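PDB 1YZY: 3-oxo-tetronate kinase from Haemophilus influenzae, which catalyses the ATP-dependent phosphorylation of 3-oxo-tetronate to 3-oxo-tetronate 4-phosphate, as a member of the four-carbon acid sugar kinase family. Local coordinates for residues A[53-56]-A[57-61]; A[94-97]-A[98-102]; A[132-136]-A[137-141]; A[150-153]-A[154-157]; A[165-169]-A[170-174]. All coordinates share one frame; numbering follows the deposited sequence.

Contact 1 of 5, residues A[53-56]-A[57-61]; sequences NPVN and EAIEQ
Pro-54 O takes two backbone bonds at the start of helix 55-71: Ala-58 N reaches it almost straight (3.2 Å, N-H...O 169°), while Glu-57 N sits above the carbonyl plane at 2.9 Å. Ile-59 N to Val-55 O and Glu-60 N to Asn-56 O carry the helix on. Pro-54 holds the N-cap position, and the side chain of Asn-53, one residue earlier, folds back under the first turn. With its CG between backbone N and carbonyl carbon (chi1 63°), the amide reaches past Pro-54: OD1 lies 3.4 Å from Ala-58 CB, and ND2 comes to 3.5 Å from Glu-57 CB. Glu-57 runs extended alongside the proline ring, its OE2 3.5 Å from Pro-54 CG. On another side of the turn Val-55 and Ile-59 point the same way, with CG2 of Val-55 4.0 Å from CD1 of Ile-59, and both continue onto Pro-95 of helix 93-104. The chemistry is therefore divided: aliphatic branches face a neighbouring helix, whereas an amide and a carboxylate gather at the amino end. The Glu-57 charge there would probably interact favourably with the helix dipole, though within the contact its carboxylate lies against the carbons of the proline ring.

Contact 2 of 5, residues A[94-97]-A[98-102]; sequences GPVT and DALLD
Val-96 and Leu-100 lie side by side and point the same way, bringing CG1 of Val-96 to 3.9 Å from CD1 of Leu-100; this is the tightly packed flank of one turn of helix 93-104. Leu-100 also lays its CG 3.0 Å from Val-96 O, close over the carbonyl that its own backbone N binds at 2.9 Å. Thr-97 and Leu-101 form a second parallel pair. The methyl of Thr-97 stands anti to its N (chi1 -63° for OG1) and meets Leu-101 CD1 at 4.0 Å, while OG1 turns back to bond Ile-93 O, so the residue splits its polar and apolar branches. Four regular backbone bonds, from Asp-98 N to Gly-94 O through Leu-101 N to Thr-97 O, hold the turn. Asp-98 is buried and firmly held too: OD1 takes Tyr-193 OH and a salt bridge from Arg-192, OD2 takes Lys-161 N.

The looser side belongs to Ala-99 and Asp-102. Ala-99, partly exposed, brings only a methyl, 3.5 Å from Pro-95 O, and Asp-102 beyond it is exposed, though Arg-192 bridges to it as well.

Phe-79 of strand 77-80 and Leu-216 of strand 216-219 cover the Val-96, Leu-100 and Leu-101 side, while Pro-95 and Ala-99 rest on Ile-59 of helix 55-71, so the helix is wedged between strands and a neighbouring helix.

Contact 3 of 5, residues A[132-136]-A[137-141]; sequences VLLSE and SGMKN
Ser-137 and Leu-134 carry the polar part of this turn. Leu-134 O accepts twice from the same serine: OG gives the shorter bond, 2.8 Å and only 16° out of the carbonyl plane, and the backbone N comes from well above that plane at 3.1 Å. OG in turn accepts from Met-139 N at 3.1 Å, which makes an ST turn. Ser-137 holds OG between its backbone N and carbonyl carbon (chi1 71°), and from there the hydroxyl can link the 3-10 turn at 134-136 to the one at 138-140. Ser-137 is buried, and donating to Leu-134 O while accepting from Met-139 N would fix the rotation of its hydroxyl.

The apolar contacts lie to two sides of the serine. Leu-134 and Met-139 cross obliquely, with CD1 of Leu-134 3.8 Å from CG of Met-139; the methionine then bends at chi2 and chi3, its end leading away from Leu-134, and the side chain touches Thr-84 and Asp-86. Val-132 closes over the serine backbone, its CG2 4.0 Å from Ser-137 CA.

A third kind of contact is aliphatic chain against carbonyl. Lys-140 sets CB 3.3 Å from Ser-135 O and then runs extended past Glu-136 O.

The turn follows strand 132-133, at the edge of a small antiparallel sheet. Leu-134 and Ser-137 pack on strand 126-129, Leu-134 and Leu-127 share a backbone bond, and Ser-135 touches Ala-150 ahead of helix 152-159.

Contact 4 of 5, residues A[150-153]-A[154-157]; sequences ANLM and RLMD
Asn-151 caps helix 152-159 with its side chain: OD1 accepts from Arg-154 N at 3.0 Å, lying so that the donor is in the amide's carbonyl plane. Its own backbone O receives Leu-155 N, also in plane at 3.0 Å, and a weak second bond from Arg-154 N. Asn-151 sets its CG anti to the backbone N (chi1 -170°), which swings OD1 back over the first turn. Further along, Met-156 N and Asp-157 N continue the helical pattern to Leu-152 O and Met-153 O.

The arginine then folds back on its capping partner. It bends at chi3, and the guanidinium stacks on the amide with planes 19° apart; Asn-151 CB lies over one guanidinium face, offset toward the rim and 3.5 Å from Arg-154 CZ. NH2 bridges to Asp-149 OD1, an atom that also accepts from Asn-151 N, so one carboxylate oxygen joins the cap residue and the arginine.

Outward from there, the packing is apolar. Leu-152 CD2 meets Leu-155 CD1 at 4.1 Å, and both leucines touch Phe-85; Met-153 and Met-156 turn instead toward strands 164-167 and 193-196. Asp-157 is held by Thr-164. An asparagine N-cap accepting from the amide three residues on is a classic helix start, here with the Arg-154 guanidinium stacked on the capping amide.

Contact 5 of 5, residues A[165-169]-A[170-174]; sequences GLVAY and ADVIK
Tyr-169 and Ile-173 meet because of their first torsions: the tyrosine ring extends anti to the backbone N (chi1 167°), and Ile-173 puts CG1 between its N and carbonyl carbon (chi1 62°), leaving CG2 anti to the carbonyl carbon and against the ring. That methyl lies over one face, 3.8 Å from the centroid and 26° off the normal, a CH-pi contact displaced toward the rim; its nearest ring atom is CE1 of Tyr-169, 3.5 Å from Ile-173 CG2. CD1 of the isoleucine reaches CE2 and CZ as well, so both of its ends touch the ring.

The backbone beneath holds the pair one turn apart. Ile-173 N to Tyr-169 O is nearly straight at 3.0 Å, while Ala-168 O, at the N-cap residue, accepts from both Asp-171 N and Val-172 N. The second comes in the carbonyl plane, the first from above it.

Asp-171 returns to the strand end through a water that accepts from Ala-168 N (2.6 Å) and donates to Asp-171 OD2 (2.8 Å). This indirect tie joins the carboxylate to the residue before the helix; its other oxygen, OD1, makes a salt bridge to Arg-178. On the inner side Val-167 and Val-172 cross at about a right angle, with Val-167 CG1 4.0 Å from Val-172 CG2.

Strand 164-167 is an edge of a three-stranded parallel sheet, beside strand 193-196. Val-167 is covered by helix 176-188, Val-172 packs on Val-196 and helix 202-210, and Tyr-169 and Ile-173 both rest on Gln-203.

All five contacts lie in the sugar-binding N-terminal domain, away from the probable ATP-binding residues. Contact 2 is buried and contact 1 lies at the surface; their two helices pack directly, with Ile-59 CG2 3.6 Å from Ala-99 CB. Contacts 3, 4 and 5 are partly buried. Contact 4 is a hub, touching contact 2 through Met-156, contact 3 through Ala-150 and Leu-155, and contact 5 through Met-153. Contacts 1, 4 and 5 all open helices, but with different chemistry at the N-cap: proline, asparagine side chain, and alanine with a water beside it. Contact 2 is within a helix, while contact 3 joins 3-10 turns through a serine.

Contact 1 of 5, residues A[53-56]-A[57-61]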
loop_
_atom_site.group_PDB
_atom_site.type_symbol
_atom_site.label_atom_id
_atom_site.label_comp_id
_atom_site.label_asym_id
_atom_site.label_seq_id
_atom_site.Cartn_x
_atom_site.Cartn_y
_atom_site.Cartn_z
ATOM N N ASN A 53 -14.539 2.237 -10.020
ATOM C CA ASN A 53 -15.244 3.506 -10.174
ATOM C C ASN A 53 -15.605 3.639 -11.662
ATOM O O ASN A 53 -15.273 2.764 -12.458
ATOM C CB ASN A 53 -14.338 4.665 -9.722
ATOM C CG ASN A 53 -13.093 4.800 -10.576
ATOM O OD1 ASN A 53 -12.607 3.823 -11.139
ATOM N ND2 ASN A 53 -12.578 6.017 -10.684
ATOM N N PRO A 54 -16.369 4.684 -12.044
ATOM C CA PRO A 54 -16.717 4.824 -13.466
ATOM C C PRO A 54 -15.467 4.763 -14.345
ATOM O O PRO A 54 -14.488 5.469 -14.102
ATOM C CB PRO A 54 -17.380 6.196 -13.512
ATOM C CG PRO A 54 -18.083 6.247 -12.186
ATOM C CD PRO A 54 -17.036 5.723 -11.236
ATOM N N VAL A 55 -15.538 3.967 -15.403
ATOM C CA VAL A 55 -14.400 3.778 -16.294
ATOM C C VAL A 55 -13.722 5.026 -16.871
ATOM O O VAL A 55 -12.510 5.012 -17.098
ATOM C CB VAL A 55 -14.732 2.760 -17.418
ATOM C CG1 VAL A 55 -15.895 3.257 -18.268
ATOM C CG2 VAL A 55 -13.487 2.465 -18.259
ATOM N N ASN A 56 -14.478 6.092 -17.135
ATOM C CA ASN A 56 -13.849 7.296 -17.684
ATOM C C ASN A 56 -13.112 8.115 -16.640
ATOM O O ASN A 56 -12.257 8.935 -16.972
ATOM C CB ASN A 56 -14.834 8.145 -18.479
ATOM C CG ASN A 56 -14.780 7.836 -19.965
ATOM O OD1 ASN A 56 -13.928 8.361 -20.695
ATOM N ND2 ASN A 56 -15.656 6.943 -20.416
ATOM N N GLU A 57 -13.474 7.908 -15.379
ATOM C CA GLU A 57 -12.803 8.572 -14.272
ATOM C C GLU A 57 -11.455 7.871 -14.083
ATOM O O GLU A 57 -10.405 8.518 -14.048
ATOM C CB GLU A 57 -13.634 8.457 -12.996
ATOM C CG GLU A 57 -14.710 9.515 -12.860
ATOM C CD GLU A 57 -15.585 9.302 -11.642
ATOM O OE1 GLU A 57 -15.044 8.916 -10.572
ATOM O OE2 GLU A 57 -16.816 9.510 -11.771
ATOM N N ALA A 58 -11.496 6.543 -13.988
ATOM C CA ALA A 58 -10.292 5.723 -13.836
ATOM C C ALA A 58 -9.284 6.058 -14.933
ATOM O O ALA A 58 -8.098 6.215 -14.671
ATOM C CB ALA A 58 -10.653 4.256 -13.887
ATOM N N ILE A 59 -9.763 6.185 -16.167
ATOM C CA ILE A 59 -8.894 6.519 -17.285
ATOM C C ILE A 59 -8.285 7.911 -17.127
ATOM O O ILE A 59 -7.083 8.093 -17.347
ATOM C CB ILE A 59 -9.654 6.425 -18.636
ATOM C CG1 ILE A 59 -10.053 4.973 -18.900
ATOM C CG2 ILE A 59 -8.795 6.950 -19.791
ATOM C CD1 ILE A 59 -10.857 4.773 -20.167
ATOM N N GLU A 60 -9.109 8.899 -16.782
ATOM C CA GLU A 60 -8.615 10.264 -16.622
ATOM C C GLU A 60 -7.622 10.390 -15.474
ATOM O O GLU A 60 -6.599 11.048 -15.605
ATOM C CB GLU A 60 -9.773 11.243 -16.425
ATOM C CG GLU A 60 -9.348 12.719 -16.396
ATOM C CD GLU A 60 -8.624 13.169 -17.669
ATOM O OE1 GLU A 60 -8.858 12.578 -18.751
ATOM O OE2 GLU A 60 -7.821 14.128 -17.586
ATOM N N GLN A 61 -7.944 9.769 -14.348
ATOM C CA GLN A 61 -7.085 9.795 -13.169
ATOM C C GLN A 61 -5.741 9.133 -13.437
ATOM O O GLN A 61 -4.689 9.648 -13.037
ATOM C CB GLN A 61 -7.799 9.103 -12.012
ATOM C CG GLN A 61 -9.107 9.798 -11.634
ATOM C CD GLN A 61 -10.006 8.969 -10.727
ATOM O OE1 GLN A 61 -9.674 7.845 -10.343
ATOM N NE2 GLN A 61 -11.155 9.533 -10.377
#

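Contact 2 of 5, residues A[94-97]-A[98-102]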
loop_
_atom_site.group_PDB
_atom_site.type_symbol
_atom_site.label_atom_id
_atom_site.label_comp_id
_atom_site.label_asym_id
_atom_site.label_seq_id
_atom_site.Cartn_x
_atom_site.Cartn_y
_atom_site.Cartn_z
ATOM N N GLY A 94 -8.332 -3.249 -18.423
ATOM C CA GLY A 94 -8.139 -3.141 -19.863
ATOM C C GLY A 94 -8.190 -1.720 -20.387
ATOM O O GLY A 94 -7.314 -1.303 -21.150
ATOM N N PRO A 95 -9.259 -0.975 -20.071
ATOM C CA PRO A 95 -9.385 0.414 -20.527
ATOM C C PRO A 95 -8.178 1.274 -20.129
ATOM O O PRO A 95 -7.672 2.057 -20.937
ATOM C CB PRO A 95 -10.646 0.873 -19.812
ATOM C CG PRO A 95 -11.492 -0.391 -19.816
ATOM C CD PRO A 95 -10.495 -1.425 -19.399
ATOM N N VAL A 96 -7.746 1.147 -18.873
ATOM C CA VAL A 96 -6.609 1.911 -18.366
ATOM C C VAL A 96 -5.318 1.525 -19.066
ATOM O O VAL A 96 -4.506 2.393 -19.380
ATOM C CB VAL A 96 -6.450 1.758 -16.830
ATOM C CG1 VAL A 96 -5.216 2.484 -16.351
ATOM C CG2 VAL A 96 -7.664 2.327 -16.122
ATOM N N THR A 97 -5.117 0.228 -19.287
ATOM C CA THR A 97 -3.912 -0.244 -19.966
ATOM C C THR A 97 -3.870 0.353 -21.370
ATOM O O THR A 97 -2.834 0.855 -21.823
ATOM C CB THR A 97 -3.876 -1.807 -20.052
ATOM O OG1 THR A 97 -3.835 -2.360 -18.734
ATOM C CG2 THR A 97 -2.648 -2.292 -20.809
ATOM N N ASP A 98 -5.012 0.324 -22.048
ATOM C CA ASP A 98 -5.107 0.864 -23.400
ATOM C C ASP A 98 -4.856 2.360 -23.450
ATOM O O ASP A 98 -4.187 2.847 -24.360
ATOM C CB ASP A 98 -6.465 0.540 -23.995
ATOM C CG ASP A 98 -6.521 -0.903 -24.443
ATOM O OD1 ASP A 98 -5.473 -1.421 -24.885
ATOM O OD2 ASP A 98 -7.604 -1.516 -24.349
ATOM N N ALA A 99 -5.433 3.087 -22.500
ATOM C CA ALA A 99 -5.255 4.532 -22.435
ATOM C C ALA A 99 -3.780 4.848 -22.212
ATOM O O ALA A 99 -3.234 5.752 -22.841
ATOM C CB ALA A 99 -6.100 5.106 -21.312
ATOM N N LEU A 100 -3.146 4.087 -21.322
ATOM C CA LEU A 100 -1.732 4.264 -21.017
ATOM C C LEU A 100 -0.867 3.946 -22.222
ATOM O O LEU A 100 0.096 4.665 -22.512
ATOM C CB LEU A 100 -1.325 3.389 -19.828
ATOM C CG LEU A 100 -1.978 3.733 -18.482
ATOM C CD1 LEU A 100 -1.489 2.792 -17.378
ATOM C CD2 LEU A 100 -1.677 5.176 -18.128
ATOM N N LEU A 101 -1.191 2.848 -22.903
ATOM C CA LEU A 101 -0.454 2.441 -24.097
ATOM C C LEU A 101 -0.552 3.516 -25.162
ATOM O O LEU A 101 0.441 3.867 -25.796
ATOM C CB LEU A 101 -0.992 1.113 -24.641
ATOM C CG LEU A 101 -0.483 -0.160 -23.960
ATOM C CD1 LEU A 101 -1.271 -1.355 -24.448
ATOM C CD2 LEU A 101 1.010 -0.342 -24.229
ATOM N N ASP A 102 -1.760 4.036 -25.350
ATOM C CA ASP A 102 -1.993 5.090 -26.328
ATOM C C ASP A 102 -1.168 6.337 -26.030
ATOM O O ASP A 102 -0.483 6.869 -26.908
ATOM C CB ASP A 102 -3.472 5.462 -26.358
ATOM C CG ASP A 102 -4.324 4.394 -27.003
ATOM O OD1 ASP A 102 -3.801 3.643 -27.857
ATOM O OD2 ASP A 102 -5.521 4.315 -26.662
#

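Contact 3 of 5, residues A[132-136]-A[137-141]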
loop_
_atom_site.group_PDB
_atom_site.type_symbol
_atom_site.label_atom_id
_atom_site.label_comp_id
_atom_site.label_asym_id
_atom_site.label_seq_id
_atom_site.Cartn_x
_atom_site.Cartn_y
_atom_site.Cartn_z
ATOM N N VAL A 132 -6.668 -23.601 -5.655
ATOM C CA VAL A 132 -7.799 -23.652 -6.573
ATOM C C VAL A 132 -7.801 -22.577 -7.649
ATOM O O VAL A 132 -7.120 -21.559 -7.529
ATOM C CB VAL A 132 -9.147 -23.569 -5.801
ATOM C CG1 VAL A 132 -9.294 -24.738 -4.858
ATOM C CG2 VAL A 132 -9.247 -22.259 -5.029
ATOM N N LEU A 133 -8.567 -22.826 -8.710
ATOM C CA LEU A 133 -8.712 -21.882 -9.811
ATOM C C LEU A 133 -9.368 -20.622 -9.251
ATOM O O LEU A 133 -10.118 -20.698 -8.275
ATOM C CB LEU A 133 -9.631 -22.474 -10.885
ATOM C CG LEU A 133 -9.083 -23.553 -11.820
ATOM C CD1 LEU A 133 -10.200 -24.430 -12.333
ATOM C CD2 LEU A 133 -8.330 -22.904 -12.965
ATOM N N LEU A 134 -9.084 -19.475 -9.865
ATOM C CA LEU A 134 -9.672 -18.200 -9.454
ATOM C C LEU A 134 -11.196 -18.340 -9.419
ATOM O O LEU A 134 -11.850 -17.921 -8.471
ATOM C CB LEU A 134 -9.290 -17.113 -10.457
ATOM C CG LEU A 134 -9.945 -15.739 -10.299
ATOM C CD1 LEU A 134 -9.423 -15.053 -9.039
ATOM C CD2 LEU A 134 -9.639 -14.903 -11.534
ATOM N N SER A 135 -11.744 -18.933 -10.477
ATOM C CA SER A 135 -13.178 -19.158 -10.601
ATOM C C SER A 135 -13.766 -20.091 -9.532
ATOM O O SER A 135 -14.993 -20.209 -9.405
ATOM C CB SER A 135 -13.487 -19.699 -11.998
ATOM O OG SER A 135 -12.715 -20.851 -12.302
ATOM N N GLU A 136 -12.900 -20.773 -8.787
ATOM C CA GLU A 136 -13.339 -21.691 -7.741
ATOM C C GLU A 136 -13.077 -21.165 -6.330
ATOM O O GLU A 136 -13.466 -21.793 -5.340
ATOM C CB GLU A 136 -12.641 -23.039 -7.899
ATOM C CG GLU A 136 -12.963 -23.767 -9.179
ATOM C CD GLU A 136 -12.611 -25.239 -9.117
ATOM O OE1 GLU A 136 -12.216 -25.723 -8.040
ATOM O OE2 GLU A 136 -12.748 -25.924 -10.149
ATOM N N SER A 137 -12.364 -20.049 -6.244
ATOM C CA SER A 137 -12.027 -19.437 -4.967
ATOM C C SER A 137 -13.198 -18.608 -4.430
ATOM O O SER A 137 -14.330 -18.734 -4.897
ATOM C CB SER A 137 -10.794 -18.544 -5.135
ATOM O OG SER A 137 -11.093 -17.371 -5.880
ATOM N N GLY A 138 -12.935 -17.826 -3.387
ATOM C CA GLY A 138 -13.973 -16.975 -2.836
ATOM C C GLY A 138 -14.312 -15.873 -3.826
ATOM O O GLY A 138 -15.404 -15.313 -3.787
ATOM N N MET A 139 -13.369 -15.559 -4.712
ATOM C CA MET A 139 -13.561 -14.527 -5.727
ATOM C C MET A 139 -14.763 -14.772 -6.629
ATOM O O MET A 139 -15.317 -13.828 -7.199
ATOM C CB MET A 139 -12.309 -14.379 -6.593
ATOM C CG MET A 139 -11.144 -13.688 -5.902
ATOM S SD MET A 139 -11.546 -12.065 -5.177
ATOM C CE MET A 139 -11.816 -11.066 -6.633
ATOM N N LYS A 140 -15.173 -16.029 -6.759
ATOM C CA LYS A 140 -16.305 -16.353 -7.612
ATOM C C LYS A 140 -17.553 -15.602 -7.166
ATOM O O LYS A 140 -18.381 -15.224 -7.992
ATOM C CB LYS A 140 -16.570 -17.859 -7.638
ATOM C CG LYS A 140 -16.924 -18.472 -6.295
ATOM C CD LYS A 140 -17.237 -19.958 -6.439
ATOM C CE LYS A 140 -17.343 -20.645 -5.084
ATOM N NZ LYS A 140 -17.671 -22.086 -5.241
ATOM N N ASN A 141 -17.664 -15.368 -5.862
ATOM C CA ASN A 141 -18.806 -14.661 -5.293
ATOM C C ASN A 141 -18.360 -13.364 -4.622
ATOM O O ASN A 141 -18.774 -13.075 -3.504
ATOM C CB ASN A 141 -19.529 -15.538 -4.262
ATOM C CG ASN A 141 -19.951 -16.896 -4.817
ATOM O OD1 ASN A 141 -19.637 -17.933 -4.235
ATOM N ND2 ASN A 141 -20.685 -16.896 -5.922
#

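Contact 4 of 5, residues A[150-153]-A[154-157]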
loop_
_atom_site.group_PDB
_atom_site.type_symbol
_atom_site.label_atom_id
_atom_site.label_comp_id
_atom_site.label_asym_id
_atom_site.label_seq_id
_atom_site.Cartn_x
_atom_site.Cartn_y
_atom_site.Cartn_z
ATOM N N ALA A 150 -11.285 -18.231 -14.843
ATOM C CA ALA A 150 -9.912 -18.224 -14.352
ATOM C C ALA A 150 -8.888 -17.923 -15.444
ATOM O O ALA A 150 -7.723 -17.680 -15.150
ATOM C CB ALA A 150 -9.595 -19.553 -13.680
ATOM N N ASN A 151 -9.335 -17.910 -16.697
ATOM C CA ASN A 151 -8.470 -17.654 -17.852
ATOM C C ASN A 151 -8.246 -16.151 -18.068
ATOM O O ASN A 151 -9.154 -15.427 -18.486
ATOM C CB ASN A 151 -9.090 -18.300 -19.103
ATOM C CG ASN A 151 -8.160 -18.303 -20.300
ATOM O OD1 ASN A 151 -8.044 -17.326 -21.022
ATOM N ND2 ASN A 151 -7.522 -19.433 -20.541
ATOM N N LEU A 152 -7.015 -15.708 -17.818
ATOM C CA LEU A 152 -6.632 -14.308 -17.938
ATOM C C LEU A 152 -6.742 -13.678 -19.313
ATOM O O LEU A 152 -7.035 -12.484 -19.419
ATOM C CB LEU A 152 -5.224 -14.084 -17.360
ATOM C CG LEU A 152 -5.101 -14.281 -15.844
ATOM C CD1 LEU A 152 -3.641 -14.439 -15.421
ATOM C CD2 LEU A 152 -5.747 -13.099 -15.132
ATOM N N MET A 153 -6.407 -14.431 -20.359
ATOM C CA MET A 153 -6.509 -13.904 -21.717
ATOM C C MET A 153 -7.980 -13.608 -22.026
ATOM O O MET A 153 -8.284 -12.665 -22.747
ATOM C CB MET A 153 -5.961 -14.888 -22.754
ATOM C CG MET A 153 -4.461 -15.113 -22.715
ATOM S SD MET A 153 -3.952 -16.149 -21.350
ATOM C CE MET A 153 -4.662 -17.711 -21.803
ATOM N N ARG A 154 -8.874 -14.445 -21.505
ATOM C CA ARG A 154 -10.312 -14.277 -21.712
ATOM C C ARG A 154 -10.847 -13.104 -20.896
ATOM O O ARG A 154 -11.712 -12.358 -21.365
ATOM C CB ARG A 154 -11.086 -15.562 -21.364
ATOM C CG ARG A 154 -10.943 -16.680 -22.404
ATOM C CD ARG A 154 -12.068 -17.700 -22.325
ATOM N NE ARG A 154 -12.171 -18.381 -21.028
ATOM C CZ ARG A 154 -11.809 -19.642 -20.800
ATOM N NH1 ARG A 154 -11.293 -20.392 -21.770
ATOM N NH2 ARG A 154 -12.018 -20.177 -19.611
ATOM N N LEU A 155 -10.355 -12.978 -19.665
ATOM C CA LEU A 155 -10.756 -11.892 -18.778
ATOM C C LEU A 155 -10.324 -10.557 -19.361
ATOM O O LEU A 155 -11.097 -9.599 -19.372
ATOM C CB LEU A 155 -10.127 -12.062 -17.396
ATOM C CG LEU A 155 -10.655 -13.204 -16.551
ATOM C CD1 LEU A 155 -9.790 -13.348 -15.318
ATOM C CD2 LEU A 155 -12.121 -12.964 -16.193
ATOM N N MET A 156 -9.084 -10.485 -19.829
ATOM C CA MET A 156 -8.590 -9.246 -20.399
ATOM C C MET A 156 -9.277 -8.897 -21.719
ATOM O O MET A 156 -9.580 -7.726 -21.976
ATOM C CB MET A 156 -7.071 -9.305 -20.590
ATOM C CG MET A 156 -6.470 -8.007 -21.153
ATOM S SD MET A 156 -6.577 -6.559 -20.081
ATOM C CE MET A 156 -5.659 -5.372 -21.066
ATOM N N ASP A 157 -9.512 -9.906 -22.553
ATOM C CA ASP A 157 -10.144 -9.703 -23.857
ATOM C C ASP A 157 -11.537 -9.102 -23.746
ATOM O O ASP A 157 -11.974 -8.362 -24.628
ATOM C CB ASP A 157 -10.231 -11.022 -24.636
ATOM C CG ASP A 157 -8.938 -11.379 -25.364
ATOM O OD1 ASP A 157 -7.965 -10.591 -25.352
ATOM O OD2 ASP A 157 -8.908 -12.471 -25.964
#

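Contact 5 of 5, residues A[165-169]-A[170-174]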
loop_
_atom_site.group_PDB
_atom_site.type_symbol
_atom_site.label_atom_id
_atom_site.label_comp_id
_atom_site.label_asym_id
_atom_site.label_seq_id
_atom_site.Cartn_x
_atom_site.Cartn_y
_atom_site.Cartn_z
ATOM N N GLY A 165 -2.336 -12.422 -25.588
ATOM C CA GLY A 165 -1.607 -13.653 -25.860
ATOM C C GLY A 165 -1.077 -14.334 -24.611
ATOM O O GLY A 165 -1.448 -13.962 -23.499
ATOM N N LEU A 166 -0.240 -15.355 -24.791
ATOM C CA LEU A 166 0.351 -16.087 -23.660
ATOM C C LEU A 166 1.767 -16.584 -23.996
ATOM O O LEU A 166 2.110 -17.010 -25.105
ATOM C CB LEU A 166 -0.509 -17.296 -23.283
ATOM C CG LEU A 166 0.086 -18.235 -22.226
ATOM C CD1 LEU A 166 0.012 -17.590 -20.863
ATOM C CD2 LEU A 166 -0.649 -19.556 -22.204
ATOM N N VAL A 167 2.605 -16.461 -22.970
ATOM C CA VAL A 167 3.991 -16.904 -22.866
ATOM C C VAL A 167 3.937 -18.072 -21.918
ATOM O O VAL A 167 4.030 -17.809 -20.719
ATOM C CB VAL A 167 5.014 -15.851 -22.378
ATOM C CG1 VAL A 167 6.443 -16.439 -22.430
ATOM C CG2 VAL A 167 4.926 -14.574 -23.243
ATOM N N ALA A 168 3.756 -19.311 -22.375
ATOM C CA ALA A 168 3.640 -20.415 -21.449
ATOM C C ALA A 168 4.852 -20.762 -20.595
ATOM O O ALA A 168 5.986 -20.392 -20.908
ATOM C CB ALA A 168 3.185 -21.626 -22.250
ATOM N N TYR A 169 4.573 -21.459 -19.499
ATOM C CA TYR A 169 5.570 -21.920 -18.542
ATOM C C TYR A 169 6.791 -22.517 -19.239
ATOM O O TYR A 169 7.931 -22.116 -18.984
ATOM C CB TYR A 169 4.921 -22.973 -17.632
ATOM C CG TYR A 169 5.882 -23.776 -16.781
ATOM C CD1 TYR A 169 6.420 -23.243 -15.603
ATOM C CD2 TYR A 169 6.257 -25.071 -17.151
ATOM C CE1 TYR A 169 7.304 -23.980 -14.817
ATOM C CE2 TYR A 169 7.140 -25.815 -16.371
ATOM C CZ TYR A 169 7.658 -25.265 -15.205
ATOM O OH TYR A 169 8.512 -26.003 -14.422
ATOM N N ALA A 170 6.528 -23.490 -20.111
ATOM C CA ALA A 170 7.567 -24.184 -20.858
ATOM C C ALA A 170 8.574 -23.239 -21.501
ATOM O O ALA A 170 9.745 -23.593 -21.664
ATOM C CB ALA A 170 6.934 -25.079 -21.904
ATOM N N ASP A 171 8.109 -22.060 -21.903
ATOM C CA ASP A 171 8.979 -21.063 -22.520
ATOM C C ASP A 171 9.638 -20.129 -21.518
ATOM O O ASP A 171 10.717 -19.605 -21.776
ATOM C CB ASP A 171 8.206 -20.220 -23.527
ATOM C CG ASP A 171 7.826 -20.997 -24.761
ATOM O OD1 ASP A 171 8.716 -21.239 -25.599
ATOM O OD2 ASP A 171 6.637 -21.355 -24.900
ATOM N N VAL A 172 8.957 -19.846 -20.415
ATOM C CA VAL A 172 9.536 -18.950 -19.422
ATOM C C VAL A 172 10.756 -19.629 -18.792
ATOM O O VAL A 172 11.800 -18.999 -18.600
ATOM C CB VAL A 172 8.509 -18.542 -18.306
ATOM C CG1 VAL A 172 9.086 -17.428 -17.450
ATOM C CG2 VAL A 172 7.206 -18.082 -18.915
ATOM N N ILE A 173 10.633 -20.920 -18.492
ATOM C CA ILE A 173 11.740 -21.639 -17.875
ATOM C C ILE A 173 13.001 -21.708 -18.735
ATOM O O ILE A 173 14.042 -22.166 -18.270
ATOM C CB ILE A 173 11.334 -23.039 -17.405
ATOM C CG1 ILE A 173 10.898 -23.902 -18.589
ATOM C CG2 ILE A 173 10.242 -22.926 -16.364
ATOM C CD1 ILE A 173 10.493 -25.298 -18.193
ATOM N N LYS A 174 12.918 -21.231 -19.973
ATOM C CA LYS A 174 14.068 -21.225 -20.870
ATOM C C LYS A 174 14.858 -19.923 -20.790
ATOM O O LYS A 174 15.925 -19.803 -21.396
ATOM C CB LYS A 174 13.641 -21.500 -22.312
ATOM C CG LYS A 174 13.018 -22.873 -22.501
ATOM C CD LYS A 174 12.770 -23.165 -23.965
ATOM C CE LYS A 174 12.220 -24.572 -24.151
ATOM N NZ LYS A 174 12.115 -24.940 -25.592
HETATM O O HOH W 1 4.349 -19.786 -24.905
#